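Local coordinates for glutathione S-transferase (Sulfitobacter, PDB 4GF0), which binds glutathione and probably catalyses its conjugation to electrophilic substrates, at residues A18-E23 with A70-V75; V54-L57 with T63-T66; G83-D88 with Q94-M99; Y165-C170 with Q192-A197. All coordinates share one frame; numbering follows the deposited sequence. Where two conformers were deposited one is given.

Interaction 1 of 4, residues A18-E23 with A70-V75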
loop_
_atom_site.group_PDB
_atom_site.type_symbol
_atom_site.label_atom_id
_atom_site.label_comp_id
_atom_site.label_asym_id
_atom_site.label_seq_id
_atom_site.Cartn_x
_atom_site.Cartn_y
_atom_site.Cartn_z
ATOM N N ALA A 18 -2.209 -3.415 -15.388
ATOM C CA ALA A 18 -2.255 -3.740 -16.813
ATOM C C ALA A 18 -1.021 -3.199 -17.535
ATOM O O ALA A 18 -0.410 -3.888 -18.360
ATOM C CB ALA A 18 -3.519 -3.194 -17.437
ATOM N N ILE A 19 -0.647 -1.974 -17.204
ATOM C CA ILE A 19 0.536 -1.366 -17.801
ATOM C C ILE A 19 1.775 -2.211 -17.509
ATOM O O ILE A 19 2.584 -2.458 -18.401
ATOM C CB ILE A 19 0.722 0.058 -17.297
ATOM C CG1 ILE A 19 -0.395 0.925 -17.878
ATOM C CG2 ILE A 19 2.095 0.620 -17.726
ATOM C CD1 ILE A 19 -0.501 2.327 -17.231
ATOM N N ALA A 20 1.916 -2.666 -16.268
ATOM C CA ALA A 20 3.061 -3.495 -15.911
ATOM C C ALA A 20 3.070 -4.819 -16.664
ATOM O O ALA A 20 4.131 -5.287 -17.089
ATOM C CB ALA A 20 3.112 -3.734 -14.408
ATOM N N ILE A 21 1.895 -5.424 -16.831
ATOM C CA ILE A 21 1.814 -6.689 -17.547
ATOM C C ILE A 21 2.221 -6.482 -19.002
ATOM O O ILE A 21 2.910 -7.318 -19.588
ATOM C CB ILE A 21 0.410 -7.314 -17.471
ATOM C CG1 ILE A 21 0.082 -7.638 -16.011
ATOM C CG2 ILE A 21 0.392 -8.620 -18.263
ATOM C CD1 ILE A 21 -1.364 -8.071 -15.764
ATOM N N GLU A 22 1.809 -5.355 -19.582
ATOM C CA GLU A 22 2.230 -5.025 -20.940
ATOM C C GLU A 22 3.745 -4.837 -21.032
ATOM O O GLU A 22 4.378 -5.290 -21.993
ATOM C CB GLU A 22 1.524 -3.757 -21.442
ATOM C CG GLU A 22 0.003 -3.846 -21.475
ATOM C CD GLU A 22 -0.533 -4.606 -22.672
ATOM O OE1 GLU A 22 0.270 -5.055 -23.525
ATOM O OE2 GLU A 22 -1.775 -4.748 -22.771
ATOM N N GLU A 23 4.328 -4.165 -20.043
ATOM C CA GLU A 23 5.774 -3.950 -20.026
ATOM C C GLU A 23 6.491 -5.291 -19.945
ATOM O O GLU A 23 7.567 -5.459 -20.511
ATOM C CB GLU A 23 6.196 -3.079 -18.836
ATOM C CG GLU A 23 5.824 -1.617 -18.936
ATOM C CD GLU A 23 6.734 -0.848 -19.888
ATOM O OE1 GLU A 23 7.904 -1.265 -20.076
ATOM O OE2 GLU A 23 6.283 0.180 -20.449
ATOM N N ALA A 70 1.117 -5.013 -4.471
ATOM C CA ALA A 70 1.465 -6.429 -4.391
ATOM C C ALA A 70 1.424 -7.058 -5.777
ATOM O O ALA A 70 2.287 -7.866 -6.136
ATOM C CB ALA A 70 0.508 -7.164 -3.430
ATOM N N LEU A 71 0.429 -6.676 -6.573
ATOM C CA LEU A 71 0.306 -7.213 -7.932
ATOM C C LEU A 71 1.451 -6.747 -8.813
ATOM O O LEU A 71 1.907 -7.479 -9.674
ATOM C CB LEU A 71 -1.005 -6.756 -8.572
ATOM C CG LEU A 71 -2.291 -7.197 -7.871
ATOM C CD1 LEU A 71 -3.511 -6.960 -8.754
ATOM C CD2 LEU A 71 -2.180 -8.633 -7.511
ATOM N N LEU A 72 1.883 -5.504 -8.627
ATOM C CA LEU A 72 3.015 -4.984 -9.401
ATOM C C LEU A 72 4.294 -5.766 -9.081
ATOM O O LEU A 72 5.023 -6.199 -9.985
ATOM C CB LEU A 72 3.206 -3.484 -9.129
ATOM C CG LEU A 72 2.151 -2.543 -9.723
ATOM C CD1 LEU A 72 2.325 -1.106 -9.169
ATOM C CD2 LEU A 72 2.257 -2.544 -11.234
ATOM N N ASP A 73 4.580 -5.975 -7.802
ATOM C CA ASP A 73 5.743 -6.791 -7.442
ATOM C C ASP A 73 5.606 -8.227 -7.952
ATOM O O ASP A 73 6.593 -8.850 -8.335
ATOM C CB ASP A 73 6.005 -6.760 -5.922
ATOM C CG ASP A 73 7.238 -5.945 -5.565
ATOM O OD1 ASP A 73 8.294 -6.156 -6.205
ATOM O OD2 ASP A 73 7.154 -5.082 -4.662
ATOM N N TYR A 74 4.385 -8.753 -7.974
ATOM C CA TYR A 74 4.173 -10.096 -8.515
ATOM C C TYR A 74 4.530 -10.178 -10.007
ATOM O O TYR A 74 5.232 -11.101 -10.451
ATOM C CB TYR A 74 2.730 -10.580 -8.269
ATOM C CG TYR A 74 2.543 -11.975 -8.814
ATOM C CD1 TYR A 74 2.973 -13.074 -8.096
ATOM C CD2 TYR A 74 1.967 -12.187 -10.058
ATOM C CE1 TYR A 74 2.835 -14.364 -8.601
ATOM C CE2 TYR A 74 1.838 -13.476 -10.577
ATOM C CZ TYR A 74 2.263 -14.548 -9.840
ATOM O OH TYR A 74 2.149 -15.826 -10.344
ATOM N N VAL A 75 4.055 -9.210 -10.781
ATOM C CA VAL A 75 4.364 -9.168 -12.207
ATOM C C VAL A 75 5.866 -9.118 -12.448
ATOM O O VAL A 75 6.397 -9.826 -13.302
ATOM C CB VAL A 75 3.665 -7.995 -12.900
ATOM C CG1 VAL A 75 4.185 -7.860 -14.352
ATOM C CG2 VAL A 75 2.166 -8.248 -12.893
#
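Ala20 turns its CB onto the CD2 methyl of Leu72, 3.5 Å away and tighter than ordinary van der Waals contact, so the packing is tight at this pair. The axes of the 18-23 and 70-75 segments approach to 9.5 Å and run almost parallel, with 5° between their N-to-C directions. Leu72 has CG anti to its carbonyl carbon (chi1 -72°), and although its CB does not face helix 14-23, the branch beyond it swings CD2 across to the alanine. One turn further on, Val75 points at the other helix and splits its two methyls between neighbouring residues. CG1 rests against the backbone of Ala20, 3.8 Å from Ala20 O, while CG2 meets Ile21 CG1, also at 3.8 Å, where the two side chains cross at about a right angle. No hydrogen bond or charge links the segments. The contact between them is apolar packing, a small alanine admitting the branched leucine and valine over 166 Å² of buried surface, both sides summed, and all four touching residues are buried. The pair belongs to the thioredoxin-like N-terminal domain of the transferase, in which these two helices lie side by side. Around them, Ile21 and Ala18 touch Tyr28 of strand 28-32, and Leu71 packs on Pro55 of the cis-proline loop. Ile19 and Leu72 reach helix 162-170 of the all-helical domain, at Val168 and Tyr165 among others, while Ala70 and Tyr74 pack on Ala93 of the second subunit.

Interaction 2 of 4, residues V54-L57 with T63-T66. With GSH (glutathione), chain D.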
loop_
_atom_site.group_PDB
_atom_site.type_symbol
_atom_site.label_atom_id
_atom_site.label_comp_id
_atom_site.label_asym_id
_atom_site.label_seq_id
_atom_site.Cartn_x
_atom_site.Cartn_y
_atom_site.Cartn_z
ATOM N N VAL A 54 -11.108 -3.000 -7.324
ATOM C CA VAL A 54 -10.190 -3.434 -8.377
ATOM C C VAL A 54 -8.850 -2.738 -8.097
ATOM O O VAL A 54 -8.829 -1.636 -7.549
ATOM C CB VAL A 54 -10.723 -3.088 -9.797
ATOM C CG1 VAL A 54 -11.994 -3.871 -10.096
ATOM C CG2 VAL A 54 -10.988 -1.592 -9.923
ATOM N N PRO A 55 -7.724 -3.366 -8.463
ATOM C CA PRO A 55 -7.562 -4.617 -9.215
ATOM C C PRO A 55 -7.678 -5.886 -8.384
ATOM O O PRO A 55 -7.488 -5.870 -7.163
ATOM C CB PRO A 55 -6.129 -4.511 -9.731
ATOM C CG PRO A 55 -5.419 -3.743 -8.618
ATOM C CD PRO A 55 -6.426 -2.709 -8.209
ATOM N N ALA A 56 -7.962 -6.989 -9.074
ATOM C CA ALA A 56 -7.704 -8.317 -8.536
ATOM C C ALA A 56 -7.073 -9.083 -9.681
ATOM O O ALA A 56 -7.362 -8.819 -10.854
ATOM C CB ALA A 56 -9.002 -8.992 -8.070
ATOM N N LEU A 57 -6.209 -10.030 -9.349
ATOM C CA LEU A 57 -5.526 -10.806 -10.375
ATOM C C LEU A 57 -5.745 -12.280 -10.112
ATOM O O LEU A 57 -5.497 -12.760 -9.004
ATOM C CB LEU A 57 -4.025 -10.497 -10.342
ATOM C CG LEU A 57 -3.175 -11.062 -11.482
ATOM C CD1 LEU A 57 -3.470 -10.303 -12.792
ATOM C CD2 LEU A 57 -1.694 -10.968 -11.103
ATOM N N THR A 63 -5.622 -18.905 -7.916
ATOM C CA THR A 63 -5.408 -18.037 -6.758
ATOM C C THR A 63 -5.756 -16.601 -7.133
ATOM O O THR A 63 -5.382 -16.139 -8.211
ATOM C CB THR A 63 -3.929 -18.053 -6.339
ATOM O OG1 THR A 63 -3.587 -19.365 -5.895
ATOM C CG2 THR A 63 -3.664 -17.042 -5.218
ATOM N N ILE A 64 -6.463 -15.891 -6.251
ATOM C CA ILE A 64 -6.744 -14.470 -6.463
ATOM C C ILE A 64 -5.806 -13.633 -5.601
ATOM O O ILE A 64 -5.703 -13.858 -4.390
ATOM C CB ILE A 64 -8.203 -14.097 -6.073
ATOM C CG1 ILE A 64 -9.221 -14.978 -6.812
ATOM C CG2 ILE A 64 -8.467 -12.601 -6.314
ATOM C CD1 ILE A 64 -9.317 -14.708 -8.306
ATOM N N LEU A 65 -5.131 -12.670 -6.225
ATOM C CA LEU A 65 -4.318 -11.691 -5.504
ATOM C C LEU A 65 -4.976 -10.317 -5.568
ATOM O O LEU A 65 -5.628 -9.968 -6.557
ATOM C CB LEU A 65 -2.923 -11.600 -6.119
ATOM C CG LEU A 65 -2.108 -12.897 -6.148
ATOM C CD1 LEU A 65 -0.814 -12.652 -6.943
ATOM C CD2 LEU A 65 -1.789 -13.343 -4.732
ATOM N N THR A 66 -4.805 -9.540 -4.507
ATOM C CA THR A 66 -5.298 -8.162 -4.473
ATOM C C THR A 66 -4.210 -7.213 -4.002
ATOM O O THR A 66 -3.178 -7.660 -3.483
ATOM C CB THR A 66 -6.491 -7.990 -3.521
ATOM O OG1 THR A 66 -6.087 -8.318 -2.184
ATOM C CG2 THR A 66 -7.651 -8.895 -3.942
HETATM N N1 GSH D . -5.573 -0.309 -1.735
HETATM C CA1 GSH D . -6.227 -0.753 -2.945
HETATM C C1 GSH D . -5.208 -1.009 -4.010
HETATM O O11 GSH D . -5.376 -1.946 -4.837
HETATM O O12 GSH D . -4.190 -0.271 -4.100
HETATM C CB1 GSH D . -7.170 0.314 -3.448
HETATM C CG1 GSH D . -8.157 -0.364 -4.402
HETATM C CD1 GSH D . -9.293 0.612 -4.729
HETATM O OE1 GSH D . -9.815 1.296 -3.847
HETATM N N2 GSH D . -9.748 0.719 -6.112
HETATM C CA2 GSH D . -10.823 1.624 -6.436
HETATM C C2 GSH D . -12.113 0.857 -6.312
HETATM O O2 GSH D . -12.149 -0.348 -6.526
HETATM C CB2 GSH D . -10.687 2.142 -7.832
HETATM S SG2 GSH D . -9.248 3.191 -7.950
HETATM N N3 GSH D . -13.347 1.524 -5.916
HETATM C CA3 GSH D . -14.568 0.732 -5.822
HETATM C C3 GSH D . -15.405 1.150 -4.638
HETATM O O31 GSH D . -14.891 1.822 -3.699
HETATM O O32 GSH D . -16.629 0.808 -4.574
#
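The beta hairpin that follows the cis-proline loop of the thioredoxin-like domain joins Leu57 to Leu65 as an antiparallel hydrogen-bonded pair. Leu57 N donates to Leu65 O at 2.9 Å, and Leu65 N returns the bond to Leu57 O at 2.8 Å; both are nearly straight (162° and 169° at the hydrogen), with each donor lying in the carbonyl plane of its acceptor. Each carbonyl also takes a CA-H contact: Ala56 CA lies 3.3 Å from Leu65 O, and Ile64 CA comes equally close to Leu57 O. On the face carrying Ala56, the methyl CB meets Ile64 CG2 at 4.0 Å; that branch stands anti to the backbone N of Ile64, which sends it across the pair to the alanine. Leu57 and Leu65 go to the other face. At the glutathione end, Val54 pairs with the ligand as a strand would: Val54 N donates to the cysteinyl carbonyl GSH O2 at 3.0 Å, and the cysteinyl nitrogen GSH N2 donates to Val54 O at 2.9 Å. Two opposed bonds thus fix the peptide backbone of glutathione, beside the cis peptide bond before Pro55, as in other glutathione transferases. Pro55 CD also approaches the ligand carboxylate, 3.6 Å from GSH O11. Strand 56-58 lies between strand 4-8, where Ala56 bonds to the backbone of Tyr7, and the outer strand 64-66. Leu71 of helix 68-78 packs on Leu57 and Leu65, while Thr66 O accepts a hydrogen bond from Ser97 OG of the second subunit.

Interaction 3 of 4, residues G83-D88 with Q94-M99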
loop_
_atom_site.group_PDB
_atom_site.type_symbol
_atom_site.label_atom_id
_atom_site.label_comp_id
_atom_site.label_asym_id
_atom_site.label_seq_id
_atom_site.Cartn_x
_atom_site.Cartn_y
_atom_site.Cartn_z
ATOM N N GLY A 83 13.074 -6.236 -16.144
ATOM C CA GLY A 83 13.859 -5.345 -15.300
ATOM C C GLY A 83 13.034 -4.292 -14.575
ATOM O O GLY A 83 13.479 -3.156 -14.390
ATOM N N LEU A 84 11.833 -4.668 -14.146
ATOM C CA LEU A 84 10.928 -3.700 -13.517
ATOM C C LEU A 84 11.306 -3.323 -12.080
ATOM O O LEU A 84 10.822 -2.322 -11.558
ATOM C CB LEU A 84 9.490 -4.217 -13.563
ATOM C CG LEU A 84 8.878 -4.281 -14.968
ATOM C CD1 LEU A 84 7.573 -5.080 -14.954
ATOM C CD2 LEU A 84 8.637 -2.872 -15.476
ATOM N N VAL A 85 12.151 -4.127 -11.443
ATOM C CA VAL A 85 12.650 -3.829 -10.101
ATOM C C VAL A 85 14.170 -3.810 -10.150
ATOM O O VAL A 85 14.789 -4.764 -10.646
ATOM C CB VAL A 85 12.191 -4.898 -9.083
ATOM C CG1 VAL A 85 12.790 -4.628 -7.687
ATOM C CG2 VAL A 85 10.673 -4.946 -9.017
ATOM N N PRO A 86 14.786 -2.728 -9.646
ATOM C CA PRO A 86 16.249 -2.632 -9.620
ATOM C C PRO A 86 16.881 -3.749 -8.791
ATOM O O PRO A 86 16.316 -4.193 -7.792
ATOM C CB PRO A 86 16.511 -1.304 -8.902
ATOM C CG PRO A 86 15.244 -0.561 -8.962
ATOM C CD PRO A 86 14.128 -1.531 -9.089
ATOM N N THR A 87 18.060 -4.203 -9.194
ATOM C CA THR A 87 18.773 -5.193 -8.393
ATOM C C THR A 87 19.349 -4.577 -7.117
ATOM O O THR A 87 19.450 -5.250 -6.092
ATOM C CB THR A 87 19.887 -5.884 -9.198
ATOM O OG1 THR A 87 20.801 -4.898 -9.688
ATOM C CG2 THR A 87 19.296 -6.647 -10.364
ATOM N N ASP A 88 19.732 -3.305 -7.185
ATOM C CA ASP A 88 20.246 -2.609 -6.006
ATOM C C ASP A 88 19.127 -2.404 -4.998
ATOM O O ASP A 88 18.101 -1.813 -5.331
ATOM C CB ASP A 88 20.813 -1.245 -6.386
ATOM C CG ASP A 88 21.195 -0.422 -5.169
ATOM O OD1 ASP A 88 22.090 -0.854 -4.418
ATOM O OD2 ASP A 88 20.600 0.653 -4.959
ATOM N N GLN A 94 13.619 2.749 -2.872
ATOM C CA GLN A 94 13.117 4.052 -3.275
ATOM C C GLN A 94 11.909 3.879 -4.190
ATOM O O GLN A 94 10.975 4.668 -4.137
ATOM C CB GLN A 94 14.231 4.862 -3.943
ATOM C CG GLN A 94 15.351 5.228 -2.983
ATOM C CD GLN A 94 16.567 5.779 -3.687
ATOM O OE1 GLN A 94 16.949 5.297 -4.759
ATOM N NE2 GLN A 94 17.199 6.786 -3.082
ATOM N N MET A 95 11.952 2.842 -5.026
ATOM C CA MET A 95 10.828 2.473 -5.878
ATOM C C MET A 95 9.635 2.124 -4.994
ATOM O O MET A 95 8.533 2.617 -5.206
ATOM C CB MET A 95 11.199 1.265 -6.742
ATOM C CG MET A 95 10.069 0.722 -7.613
ATOM S SD MET A 95 10.436 -0.939 -8.192
ATOM C CE MET A 95 10.108 -1.890 -6.698
ATOM N N ARG A 96 9.856 1.296 -3.980
ATOM C CA ARG A 96 8.746 0.872 -3.121
ATOM C C ARG A 96 8.244 1.982 -2.212
ATOM O O ARG A 96 7.070 1.997 -1.847
ATOM C CB ARG A 96 9.090 -0.395 -2.321
ATOM C CG ARG A 96 9.136 -1.635 -3.212
ATOM C CD ARG A 96 9.138 -2.925 -2.411
ATOM N NE ARG A 96 9.359 -4.040 -3.330
ATOM C CZ ARG A 96 10.551 -4.575 -3.582
ATOM N NH1 ARG A 96 11.634 -4.129 -2.950
ATOM N NH2 ARG A 96 10.657 -5.561 -4.469
ATOM N N SER A 97 9.120 2.915 -1.853
ATOM C CA SER A 97 8.697 4.051 -1.049
ATOM C C SER A 97 7.677 4.840 -1.839
ATOM O O SER A 97 6.663 5.274 -1.299
ATOM C CB SER A 97 9.881 4.953 -0.712
ATOM O OG SER A 97 9.431 6.120 -0.041
ATOM N N ALA A 98 7.947 5.024 -3.129
ATOM C CA ALA A 98 7.014 5.748 -3.983
ATOM C C ALA A 98 5.690 5.000 -4.039
ATOM O O ALA A 98 4.621 5.605 -3.951
ATOM C CB ALA A 98 7.588 5.911 -5.386
ATOM N N MET A 99 5.763 3.680 -4.171
ATOM C CA MET A 99 4.552 2.862 -4.274
ATOM C C MET A 99 3.714 2.907 -2.997
ATOM O O MET A 99 2.502 3.080 -3.054
ATOM C CB MET A 99 4.893 1.422 -4.672
ATOM C CG MET A 99 5.570 1.335 -6.039
ATOM S SD MET A 99 6.466 -0.221 -6.281
ATOM C CE MET A 99 5.112 -1.383 -6.312
#
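Met95 CE rests against both methyls of Val85, 3.9 Å from Val85 CG2 and 4.0 Å from CG1, and the side chains cross at about a right angle. The methionine gets there by going out straight and then bending: CG is anti to the backbone N (chi1 176°), the next torsion stays extended, and chi3 of 76° turns the terminal methyl aside toward the valine. That bend leaves the sulfur against the loop, where Met95 SD lies 3.8 Å from Pro86 CD and 3.7 Å from Leu84 O, the latter a van der Waals approach rather than a bond. Arg96 starts differently, CG anti to its carbonyl carbon, and runs extended to NE. Its NH2 comes within 4.0 Å of Val85 CG1, and Met95 CE stands over one face of the guanidinium, toward the rim. The charge itself is answered by Asp73, which forms a salt bridge with Arg96 NE. The setting is the link from the thioredoxin-like domain into the helical domain: residues 83-88 leave helix 68-78 behind and lead into helix 89-111, with Asp88 as its N-cap, OD2 bonded to Ala91 N. The loop folds back over the first turns of the helix it introduces. With an alanine at Val85, both methyls would be gone, and the end of Met95 would probably be set free to turn beside an Arg96 that had lost its contact with CG1. Nearby, Leu84 packs on Ala76 of helix 68-78 and Met95 on Ala162 of helix 162-170.

Interaction 4 of 4, residues Y165-C170 with Q192-A197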
loop_
_atom_site.group_PDB
_atom_site.type_symbol
_atom_site.label_atom_id
_atom_site.label_comp_id
_atom_site.label_asym_id
_atom_site.label_seq_id
_atom_site.Cartn_x
_atom_site.Cartn_y
_atom_site.Cartn_z
ATOM N N TYR A 165 2.331 2.918 -11.532
ATOM C CA TYR A 165 1.580 3.319 -10.354
ATOM C C TYR A 165 1.436 4.841 -10.321
ATOM O O TYR A 165 0.320 5.361 -10.187
ATOM C CB TYR A 165 2.290 2.805 -9.089
ATOM C CG TYR A 165 1.396 2.517 -7.910
ATOM C CD1 TYR A 165 0.180 3.178 -7.741
ATOM C CD2 TYR A 165 1.781 1.599 -6.946
ATOM C CE1 TYR A 165 -0.643 2.910 -6.635
ATOM C CE2 TYR A 165 0.975 1.319 -5.857
ATOM C CZ TYR A 165 -0.226 1.977 -5.699
ATOM O OH TYR A 165 -0.996 1.681 -4.596
ATOM N N LEU A 166 2.545 5.562 -10.476
ATOM C CA LEU A 166 2.510 7.027 -10.405
ATOM C C LEU A 166 1.727 7.610 -11.568
ATOM O O LEU A 166 0.986 8.572 -11.405
ATOM C CB LEU A 166 3.929 7.603 -10.391
ATOM C CG LEU A 166 4.009 9.127 -10.298
ATOM C CD1 LEU A 166 3.428 9.608 -8.970
ATOM C CD2 LEU A 166 5.463 9.560 -10.456
ATOM N N PHE A 167 1.884 7.014 -12.740
ATOM C CA PHE A 167 1.186 7.510 -13.922
ATOM C C PHE A 167 -0.334 7.500 -13.744
ATOM O O PHE A 167 -1.015 8.491 -14.021
ATOM C CB PHE A 167 1.566 6.670 -15.134
ATOM C CG PHE A 167 0.829 7.050 -16.380
ATOM C CD1 PHE A 167 1.077 8.263 -17.001
ATOM C CD2 PHE A 167 -0.108 6.194 -16.929
ATOM C CE1 PHE A 167 0.398 8.620 -18.171
ATOM C CE2 PHE A 167 -0.794 6.544 -18.092
ATOM C CZ PHE A 167 -0.539 7.759 -18.708
ATOM N N VAL A 168 -0.874 6.375 -13.297
ATOM C CA VAL A 168 -2.318 6.281 -13.150
ATOM C C VAL A 168 -2.834 7.247 -12.081
ATOM O O VAL A 168 -3.885 7.864 -12.247
ATOM C CB VAL A 168 -2.778 4.827 -12.886
ATOM C CG1 VAL A 168 -4.267 4.798 -12.579
ATOM C CG2 VAL A 168 -2.469 3.963 -14.104
ATOM N N VAL A 169 -2.078 7.422 -11.005
ATOM C CA VAL A 169 -2.478 8.378 -9.974
ATOM C C VAL A 169 -2.415 9.815 -10.489
ATOM O O VAL A 169 -3.345 10.598 -10.279
ATOM C CB VAL A 169 -1.636 8.232 -8.693
ATOM C CG1 VAL A 169 -2.021 9.313 -7.669
ATOM C CG2 VAL A 169 -1.817 6.829 -8.095
ATOM N N CYS A 170 -1.337 10.171 -11.189
ATOM C CA CYS A 170 -1.217 11.547 -11.685
ATOM C C CYS A 170 -2.249 11.847 -12.764
ATOM O O CYS A 170 -2.608 13.003 -13.016
ATOM C CB CYS A 170 0.198 11.819 -12.199
ATOM S SG CYS A 170 1.398 11.945 -10.877
ATOM N N GLN A 192 6.549 11.064 -21.163
ATOM C CA GLN A 192 7.315 9.851 -21.437
ATOM C C GLN A 192 6.412 8.634 -21.336
ATOM O O GLN A 192 6.473 7.741 -22.175
ATOM C CB GLN A 192 8.501 9.704 -20.474
ATOM C CG GLN A 192 9.556 10.798 -20.615
ATOM C CD GLN A 192 10.182 10.819 -21.995
ATOM O OE1 GLN A 192 10.367 9.771 -22.627
ATOM N NE2 GLN A 192 10.506 12.015 -22.476
ATOM N N MET A 193 5.576 8.603 -20.302
ATOM C CA MET A 193 4.680 7.470 -20.079
ATOM C C MET A 193 3.689 7.303 -21.231
ATOM O O MET A 193 3.471 6.192 -21.726
ATOM C CB MET A 193 3.932 7.632 -18.751
ATOM C CG MET A 193 4.819 7.470 -17.506
ATOM S SD MET A 193 5.551 5.814 -17.390
ATOM C CE MET A 193 4.109 4.792 -17.082
ATOM N N THR A 194 3.099 8.417 -21.646
ATOM C CA THR A 194 2.110 8.433 -22.722
ATOM C C THR A 194 2.686 7.856 -24.023
ATOM O O THR A 194 1.967 7.250 -24.821
ATOM C CB THR A 194 1.567 9.868 -22.944
ATOM O OG1 THR A 194 0.838 10.282 -21.779
ATOM C CG2 THR A 194 0.656 9.937 -24.156
ATOM N N ALA A 195 3.996 8.011 -24.201
ATOM C CA ALA A 195 4.680 7.576 -25.418
ATOM C C ALA A 195 5.114 6.115 -25.373
ATOM O O ALA A 195 5.566 5.574 -26.382
ATOM C CB ALA A 195 5.884 8.468 -25.684
ATOM N N ARG A 196 4.984 5.471 -24.213
ATOM C CA ARG A 196 5.435 4.085 -24.063
ATOM C C ARG A 196 4.458 3.098 -24.686
ATOM O O ARG A 196 3.241 3.324 -24.705
ATOM C CB ARG A 196 5.656 3.725 -22.583
ATOM C CG ARG A 196 6.874 4.402 -21.945
ATOM C CD ARG A 196 7.111 3.902 -20.516
ATOM N NE ARG A 196 7.736 2.574 -20.465
ATOM C CZ ARG A 196 9.049 2.353 -20.438
ATOM N NH1 ARG A 196 9.904 3.369 -20.475
ATOM N NH2 ARG A 196 9.517 1.106 -20.386
ATOM N N ALA A 197 4.996 1.996 -25.197
ATOM C CA ALA A 197 4.160 0.977 -25.825
ATOM C C ALA A 197 3.103 0.403 -24.878
ATOM O O ALA A 197 1.972 0.128 -25.291
ATOM C CB ALA A 197 5.035 -0.137 -26.396
#
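The phenyl ring of Phe167 takes Met193 obliquely along its CG, CD1 and CE1 side. Met193 CB is nearest, 3.4 Å from Phe167 CD1 and 3.7 Å from CE1, while CG of the methionine lies 3.9 Å from Phe167 CD1. The remaining end of the methionine is folded back: chi2 of -62° and chi3 of -68° curl the chain, and Met193 CE comes to 3.7 Å from Phe167 CB. Phe167 itself places CG anti to its backbone N (chi1 176°), and the two side chains then slide past each other in opposite directions, giving a long overlap from one residue pair. Thr194 OG1 lies 4.0 Å from Phe167 CE1, but that threonine has two conformers and the contact is doubtful; the hydroxyl bonds to Met190 O of its own helix. The pair joins helix 162-170 to the end of helix 184-194 within the helical domain. Ile19 of helix 14-23 also touches the ring, placing it where the two domains meet. Replacing Phe167 by an alanine would open a gap beside Met193 CB, and Met193 would probably lose its aromatic partner and be freer to turn. Close by, Arg196, at the N-cap position of helix 197-204, forms a salt bridge with Glu23 and a cation-pi contact with Phe159. The 165-170 and 192-197 segments exchange no hydrogen bond, so what holds them together is the packing of the methionine's carbons on the phenyl ring and its CB, while the charges of this region act toward other parts of the chain.

How the interactions relate
Interactions 1, 3 and 4 are buried and interaction 2 only partly. Interactions 1 and 4 are mainly apolar, with the exposed Thr194 at the margin of interaction 4, while interaction 3 adds an arginine to its apolar packing and interaction 2 rests on backbone hydrogen bonds and reaches the ligand. Helix 68-78 is shared ground: Leu71 CD2 packs on Leu65 CB of interaction 2 at 3.4 Å, and a buried salt bridge ties the helix to helix 89-111 of interaction 3. Toward interaction 4, Leu72 CD1 lies 3.5 Å from Tyr165 CD2, and a second salt bridge, between partly exposed residues, joins helix 14-23 to residues 192-197. Interactions 1, 2 and 3 reach the second subunit, interaction 4 does not.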